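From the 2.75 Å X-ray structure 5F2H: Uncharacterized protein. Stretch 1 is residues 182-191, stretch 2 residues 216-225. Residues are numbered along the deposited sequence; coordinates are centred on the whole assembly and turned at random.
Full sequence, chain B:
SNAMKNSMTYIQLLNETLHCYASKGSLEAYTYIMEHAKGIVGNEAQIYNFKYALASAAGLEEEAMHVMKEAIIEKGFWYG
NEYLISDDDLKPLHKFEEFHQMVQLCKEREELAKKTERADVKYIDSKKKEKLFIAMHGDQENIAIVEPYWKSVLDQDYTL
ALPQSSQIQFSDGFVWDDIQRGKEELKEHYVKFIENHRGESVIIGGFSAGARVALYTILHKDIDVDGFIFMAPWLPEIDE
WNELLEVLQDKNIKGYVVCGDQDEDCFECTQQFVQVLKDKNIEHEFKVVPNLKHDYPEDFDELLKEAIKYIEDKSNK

Stretch 1 182-191: GKEELKEHYV
Stretch 2 (216-225) YTILHKDIDV

Asp222 is the polar centre of this contact and forms salt bridges with two lysines. Lys187 NZ lies 3.4 Å from Asp222 OD1, where it also donates a weak hydrogen bond. Lys183 NZ is 3.9 Å from Asp222 OD2, a long salt bridge. The lysines sit one helical turn apart, so both can reach one carboxylate. Lys187 is extended (all chi t); Lys183 is t, t, p, t. Asp222 has chi1 m. A second weak hydrogen bond runs from Asp224 N to Tyr190 OH, 3.5 Å.

Residues 182-191 are helical throughout. Residues 216-219 end a helix, and His220 (-90/18) leaves it. Lys221 takes positive phi (46/35), and Asp222 N donates a backbone hydrogen bond to Thr217 O at 3.2 Å. Ile223 (-157/131) and Asp224 (-91/120) are extended. The register pairs Lys183 CA with Thr217 CA at 5.1 Å and Lys187 CA with Asp222 CA at 5.9 Å. CA-to-CB points toward the other stretch in Lys183, Leu186, Tyr190, Thr217 and Asp222, sideways in Lys187 and Ile223.

Ile223 (m, t) places CD1 3.3 Å from Leu186 CG and 3.7 Å from Tyr190 CB. Its CG2 stands over the Tyr190 ring face, 3.9 Å from the centroid. Tyr190 has chi1 t, Leu186 t, p. Lys183 CD lies 3.6 Å from Tyr216 CE2 (chi1 t), and Lys183 CA approaches Thr217 OG1 (chi1 m) at 3.3 Å.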

ATOM      1  N   GLY B 182      28.066   8.211 -11.666  1.00 66.86           N
ATOM      2  CA  GLY B 182      26.917   8.412 -10.819  1.00 67.93           C
ATOM      3  C   GLY B 182      25.639   8.016 -11.520  1.00 67.99           C
ATOM      4  O   GLY B 182      24.867   7.227 -11.007  1.00 72.33           O
ATOM      5  N   LYS B 183      25.391   8.591 -12.680  1.00 71.26           N
ATOM      6  CA  LYS B 183      24.193   8.270 -13.434  1.00 72.92           C
ATOM      7  C   LYS B 183      24.135   6.777 -13.699  1.00 71.88           C
ATOM      8  O   LYS B 183      23.069   6.185 -13.627  1.00 70.73           O
ATOM      9  CB  LYS B 183      24.232   8.968 -14.783  1.00 82.67           C
ATOM     10  CG  LYS B 183      23.003   8.726 -15.653  1.00 87.42           C
ATOM     11  CD  LYS B 183      23.215   9.224 -17.069  1.00 90.33           C
ATOM     12  CE  LYS B 183      24.320   8.417 -17.743  1.00 96.31           C
ATOM     13  NZ  LYS B 183      24.547   8.820 -19.158  1.00100.99           N
ATOM     14  N   GLU B 184      25.279   6.188 -14.047  1.00 73.67           N
ATOM     15  CA  GLU B 184      25.366   4.750 -14.347  1.00 76.13           C
ATOM     16  C   GLU B 184      24.966   3.927 -13.165  1.00 69.97           C
ATOM     17  O   GLU B 184      24.080   3.104 -13.273  1.00 71.38           O
ATOM     18  CB  GLU B 184      26.775   4.339 -14.764  1.00 82.16           C
ATOM     19  CG  GLU B 184      27.269   5.001 -16.033  1.00 89.26           C
ATOM     20  CD  GLU B 184      28.713   4.677 -16.324  1.00 97.55           C
ATOM     21  OE1 GLU B 184      29.273   3.781 -15.655  1.00101.08           O
ATOM     22  OE2 GLU B 184      29.289   5.335 -17.220  1.00108.92           O
ATOM     23  N   GLU B 185      25.635   4.156 -12.042  1.00 66.17           N
ATOM     24  CA  GLU B 185      25.348   3.445 -10.793  1.00 64.01           C
ATOM     25  C   GLU B 185      23.890   3.604 -10.443  1.00 60.29           C
ATOM     26  O   GLU B 185      23.197   2.619 -10.249  1.00 61.00           O
ATOM     27  CB  GLU B 185      26.215   3.960  -9.648  1.00 62.12           C
ATOM     28  CG  GLU B 185      27.697   3.715  -9.876  1.00 64.53           C
ATOM     29  CD  GLU B 185      28.574   4.285  -8.782  1.00 66.40           C
ATOM     30  OE1 GLU B 185      28.056   4.526  -7.646  1.00 69.34           O
ATOM     31  OE2 GLU B 185      29.790   4.454  -9.060  1.00 64.30           O
ATOM     32  N   LEU B 186      23.408   4.842 -10.436  1.00 58.91           N
ATOM     33  CA  LEU B 186      22.017   5.103 -10.130  1.00 59.81           C
ATOM     34  C   LEU B 186      21.094   4.247 -10.977  1.00 63.12           C
ATOM     35  O   LEU B 186      20.053   3.803 -10.510  1.00 65.94           O
ATOM     36  CB  LEU B 186      21.664   6.586 -10.269  1.00 58.31           C
ATOM     37  CG  LEU B 186      20.208   6.894  -9.861  1.00 60.53           C
ATOM     38  CD1 LEU B 186      19.833   6.273  -8.512  1.00 59.78           C
ATOM     39  CD2 LEU B 186      19.883   8.386  -9.842  1.00 58.36           C
ATOM     40  N   LYS B 187      21.483   3.988 -12.214  1.00 69.72           N
ATOM     41  CA  LYS B 187      20.678   3.168 -13.115  1.00 72.97           C
ATOM     42  C   LYS B 187      20.783   1.716 -12.691  1.00 72.45           C
ATOM     43  O   LYS B 187      19.779   1.022 -12.596  1.00 70.32           O
ATOM     44  CB  LYS B 187      21.173   3.345 -14.543  1.00 78.27           C
ATOM     45  CG  LYS B 187      20.364   2.616 -15.588  1.00 83.91           C
ATOM     46  CD  LYS B 187      20.967   2.941 -16.938  1.00 85.85           C
ATOM     47  CE  LYS B 187      20.008   2.636 -18.067  1.00 90.93           C
ATOM     48  NZ  LYS B 187      20.608   2.979 -19.387  1.00 96.91           N
ATOM     49  N   GLU B 188      22.004   1.282 -12.411  1.00 76.60           N
ATOM     50  CA  GLU B 188      22.268  -0.094 -11.990  1.00 83.60           C
ATOM     51  C   GLU B 188      21.419  -0.431 -10.781  1.00 79.74           C
ATOM     52  O   GLU B 188      20.749  -1.455 -10.774  1.00 83.25           O
ATOM     53  CB  GLU B 188      23.747  -0.311 -11.645  1.00 91.13           C
ATOM     54  CG  GLU B 188      24.753  -0.051 -12.768  1.00100.89           C
ATOM     55  CD  GLU B 188      24.599  -0.984 -13.965  1.00116.44           C
ATOM     56  OE1 GLU B 188      23.686  -1.838 -13.951  1.00126.57           O
ATOM     57  OE2 GLU B 188      25.415  -0.889 -14.919  1.00119.12           O
ATOM     58  N   HIS B 189      21.444   0.424  -9.760  1.00 72.56           N
ATOM     59  CA  HIS B 189      20.640   0.173  -8.580  1.00 70.48           C
ATOM     60  C   HIS B 189      19.165   0.114  -8.921  1.00 72.47           C
ATOM     61  O   HIS B 189      18.453  -0.794  -8.489  1.00 74.71           O
ATOM     62  CB  HIS B 189      20.843   1.218  -7.487  1.00 67.83           C
ATOM     63  CG  HIS B 189      22.207   1.207  -6.882  1.00 67.52           C
ATOM     64  ND1 HIS B 189      23.073   2.273  -6.978  1.00 68.29           N
ATOM     65  CD2 HIS B 189      22.879   0.234  -6.228  1.00 69.24           C
ATOM     66  CE1 HIS B 189      24.206   1.974  -6.374  1.00 68.87           C
ATOM     67  NE2 HIS B 189      24.118   0.737  -5.919  1.00 71.62           N
ATOM     68  N   TYR B 190      18.706   1.107  -9.673  1.00 73.62           N
ATOM     69  CA  TYR B 190      17.300   1.181 -10.089  1.00 76.08           C
ATOM     70  C   TYR B 190      16.868  -0.022 -10.927  1.00 77.89           C
ATOM     71  O   TYR B 190      15.816  -0.600 -10.674  1.00 80.24           O
ATOM     72  CB  TYR B 190      17.024   2.483 -10.841  1.00 74.50           C
ATOM     73  CG  TYR B 190      15.642   2.575 -11.461  1.00 75.83           C
ATOM     74  CD1 TYR B 190      14.543   3.026 -10.728  1.00 77.13           C
ATOM     75  CD2 TYR B 190      15.449   2.257 -12.792  1.00 78.19           C
ATOM     76  CE1 TYR B 190      13.281   3.142 -11.309  1.00 78.85           C
ATOM     77  CE2 TYR B 190      14.198   2.356 -13.378  1.00 80.65           C
ATOM     78  CZ  TYR B 190      13.114   2.800 -12.643  1.00 80.14           C
ATOM     79  OH  TYR B 190      11.873   2.892 -13.250  1.00 79.90           O
ATOM     80  N   VAL B 191      17.660  -0.393 -11.921  1.00 79.44           N
ATOM     81  CA  VAL B 191      17.303  -1.547 -12.751  1.00 84.68           C
ATOM     82  C   VAL B 191      17.138  -2.771 -11.860  1.00 88.41           C
ATOM     83  O   VAL B 191      16.074  -3.374 -11.819  1.00 91.76           O
ATOM     84  CB  VAL B 191      18.337  -1.804 -13.863  1.00 83.19           C
ATOM     85  CG1 VAL B 191      18.099  -3.148 -14.509  1.00 85.10           C
ATOM     86  CG2 VAL B 191      18.285  -0.678 -14.890  1.00 82.99           C
ATOM     87  N   TYR B 216      20.372  14.637 -13.491  1.00 65.87           N
ATOM     88  CA  TYR B 216      21.020  14.230 -14.725  1.00 69.93           C
ATOM     89  C   TYR B 216      20.427  12.908 -15.190  1.00 68.57           C
ATOM     90  O   TYR B 216      19.972  12.783 -16.312  1.00 71.19           O
ATOM     91  CB  TYR B 216      22.521  14.105 -14.491  1.00 71.03           C
ATOM     92  CG  TYR B 216      23.327  13.832 -15.724  1.00 76.71           C
ATOM     93  CD1 TYR B 216      23.512  14.821 -16.675  1.00 79.55           C
ATOM     94  CD2 TYR B 216      24.042  12.657 -15.869  1.00 80.60           C
ATOM     95  CE1 TYR B 216      24.303  14.615 -17.785  1.00 83.25           C
ATOM     96  CE2 TYR B 216      24.854  12.447 -16.974  1.00 84.47           C
ATOM     97  CZ  TYR B 216      24.973  13.428 -17.935  1.00 83.81           C
ATOM     98  OH  TYR B 216      25.758  13.232 -19.048  1.00 86.49           O
ATOM     99  N   THR B 217      20.344  11.959 -14.273  1.00 66.62           N
ATOM    100  CA  THR B 217      19.803  10.630 -14.562  1.00 66.25           C
ATOM    101  C   THR B 217      18.386  10.676 -15.122  1.00 67.24           C
ATOM    102  O   THR B 217      18.092  10.062 -16.145  1.00 66.41           O
ATOM    103  CB  THR B 217      19.858   9.747 -13.290  1.00 60.00           C
ATOM    104  OG1 THR B 217      21.226   9.632 -12.864  1.00 59.10           O
ATOM    105  CG2 THR B 217      19.346   8.370 -13.564  1.00 59.10           C
ATOM    106  N   ILE B 218      17.509  11.394 -14.438  1.00 68.57           N
ATOM    107  CA  ILE B 218      16.131  11.523 -14.888  1.00 70.67           C
ATOM    108  C   ILE B 218      16.030  11.995 -16.317  1.00 72.24           C
ATOM    109  O   ILE B 218      15.285  11.430 -17.100  1.00 76.91           O
ATOM    110  CB  ILE B 218      15.366  12.585 -14.090  1.00 71.72           C
ATOM    111  CG1 ILE B 218      15.152  12.124 -12.647  1.00 73.72           C
ATOM    112  CG2 ILE B 218      14.002  12.845 -14.730  1.00 73.81           C
ATOM    113  CD1 ILE B 218      14.437  13.149 -11.777  1.00 71.53           C
ATOM    114  N   LEU B 219      16.772  13.052 -16.632  1.00 70.79           N
ATOM    115  CA  LEU B 219      16.754  13.660 -17.951  1.00 73.39           C
ATOM    116  C   LEU B 219      17.268  12.765 -19.065  1.00 77.83           C
ATOM    117  O   LEU B 219      16.864  12.943 -20.208  1.00 80.82           O
ATOM    118  CB  LEU B 219      17.480  15.001 -17.943  1.00 73.16           C
ATOM    119  CG  LEU B 219      16.873  16.015 -16.961  1.00 70.28           C
ATOM    120  CD1 LEU B 219      17.640  17.326 -17.033  1.00 69.92           C
ATOM    121  CD2 LEU B 219      15.386  16.254 -17.202  1.00 69.65           C
ATOM    122  N   HIS B 220      18.161  11.828 -18.748  1.00 78.00           N
ATOM    123  CA  HIS B 220      18.658  10.880 -19.742  1.00 81.06           C
ATOM    124  C   HIS B 220      17.756   9.653 -19.750  1.00 82.08           C
ATOM    125  O   HIS B 220      18.111   8.607 -20.302  1.00 81.07           O
ATOM    126  CB  HIS B 220      20.100  10.496 -19.478  1.00 81.65           C
ATOM    127  CG  HIS B 220      21.064  11.575 -19.813  1.00 85.66           C
ATOM    128  ND1 HIS B 220      21.763  11.591 -21.001  1.00 94.54           N
ATOM    129  CD2 HIS B 220      21.396  12.711 -19.163  1.00 85.15           C
ATOM    130  CE1 HIS B 220      22.518  12.673 -21.049  1.00 97.32           C
ATOM    131  NE2 HIS B 220      22.317  13.367 -19.942  1.00 94.53           N
ATOM    132  N   LYS B 221      16.560   9.825 -19.183  1.00 82.60           N
ATOM    133  CA  LYS B 221      15.548   8.782 -19.085  1.00 86.94           C
ATOM    134  C   LYS B 221      16.128   7.448 -18.618  1.00 88.30           C
ATOM    135  O   LYS B 221      15.692   6.382 -19.039  1.00 92.68           O
ATOM    136  CB  LYS B 221      14.759   8.639 -20.401  1.00 94.20           C
ATOM    137  CG  LYS B 221      14.023   9.919 -20.810  1.00 95.83           C
ATOM    138  CD  LYS B 221      12.955   9.766 -21.899  1.00103.92           C
ATOM    139  CE  LYS B 221      13.458   9.206 -23.225  1.00110.15           C
ATOM    140  NZ  LYS B 221      14.389  10.121 -23.932  1.00113.56           N
ATOM    141  N   ASP B 222      17.124   7.516 -17.742  1.00 87.36           N
ATOM    142  CA  ASP B 222      17.754   6.318 -17.216  1.00 86.35           C
ATOM    143  C   ASP B 222      16.981   5.800 -16.034  1.00 85.76           C
ATOM    144  O   ASP B 222      17.304   4.740 -15.497  1.00 82.74           O
ATOM    145  CB  ASP B 222      19.217   6.580 -16.848  1.00 85.99           C
ATOM    146  CG  ASP B 222      20.121   6.672 -18.066  1.00 92.25           C
ATOM    147  OD1 ASP B 222      19.718   6.206 -19.158  1.00 97.13           O
ATOM    148  OD2 ASP B 222      21.271   7.130 -17.918  1.00 93.21           O
ATOM    149  N   ILE B 223      15.945   6.543 -15.652  1.00 86.61           N
ATOM    150  CA  ILE B 223      15.110   6.192 -14.531  1.00 88.63           C
ATOM    151  C   ILE B 223      13.747   6.842 -14.634  1.00 85.74           C
ATOM    152  O   ILE B 223      13.659   8.036 -14.840  1.00 88.12           O
ATOM    153  CB  ILE B 223      15.753   6.660 -13.224  1.00 90.96           C
ATOM    154  CG1 ILE B 223      16.944   5.782 -12.911  1.00 95.46           C
ATOM    155  CG2 ILE B 223      14.777   6.536 -12.065  1.00 92.32           C
ATOM    156  CD1 ILE B 223      17.553   6.089 -11.568  1.00100.61           C
ATOM    157  N   ASP B 224      12.694   6.054 -14.465  1.00 85.37           N
ATOM    158  CA  ASP B 224      11.343   6.560 -14.533  1.00 90.06           C
ATOM    159  C   ASP B 224      10.922   6.982 -13.123  1.00 88.82           C
ATOM    160  O   ASP B 224      10.888   6.158 -12.203  1.00 92.97           O
ATOM    161  CB  ASP B 224      10.444   5.456 -15.087  1.00100.39           C
ATOM    162  CG  ASP B 224       9.078   5.963 -15.517  1.00110.14           C
ATOM    163  OD1 ASP B 224       8.872   7.197 -15.552  1.00114.83           O
ATOM    164  OD2 ASP B 224       8.223   5.123 -15.874  1.00115.80           O
ATOM    165  N   VAL B 225      10.590   8.262 -12.972  1.00 84.43           N
ATOM    166  CA  VAL B 225      10.197   8.844 -11.698  1.00 78.71           C
ATOM    167  C   VAL B 225       8.916   9.646 -11.775  1.00 79.62           C
ATOM    168  O   VAL B 225       8.656  10.317 -12.751  1.00 86.78           O
ATOM    169  CB  VAL B 225      11.328   9.771 -11.225  1.00 76.95           C
ATOM    170  CG1 VAL B 225      10.887  10.751 -10.179  1.00 73.69           C
ATOM    171  CG2 VAL B 225      12.510   8.963 -10.737  1.00 78.44           C
TER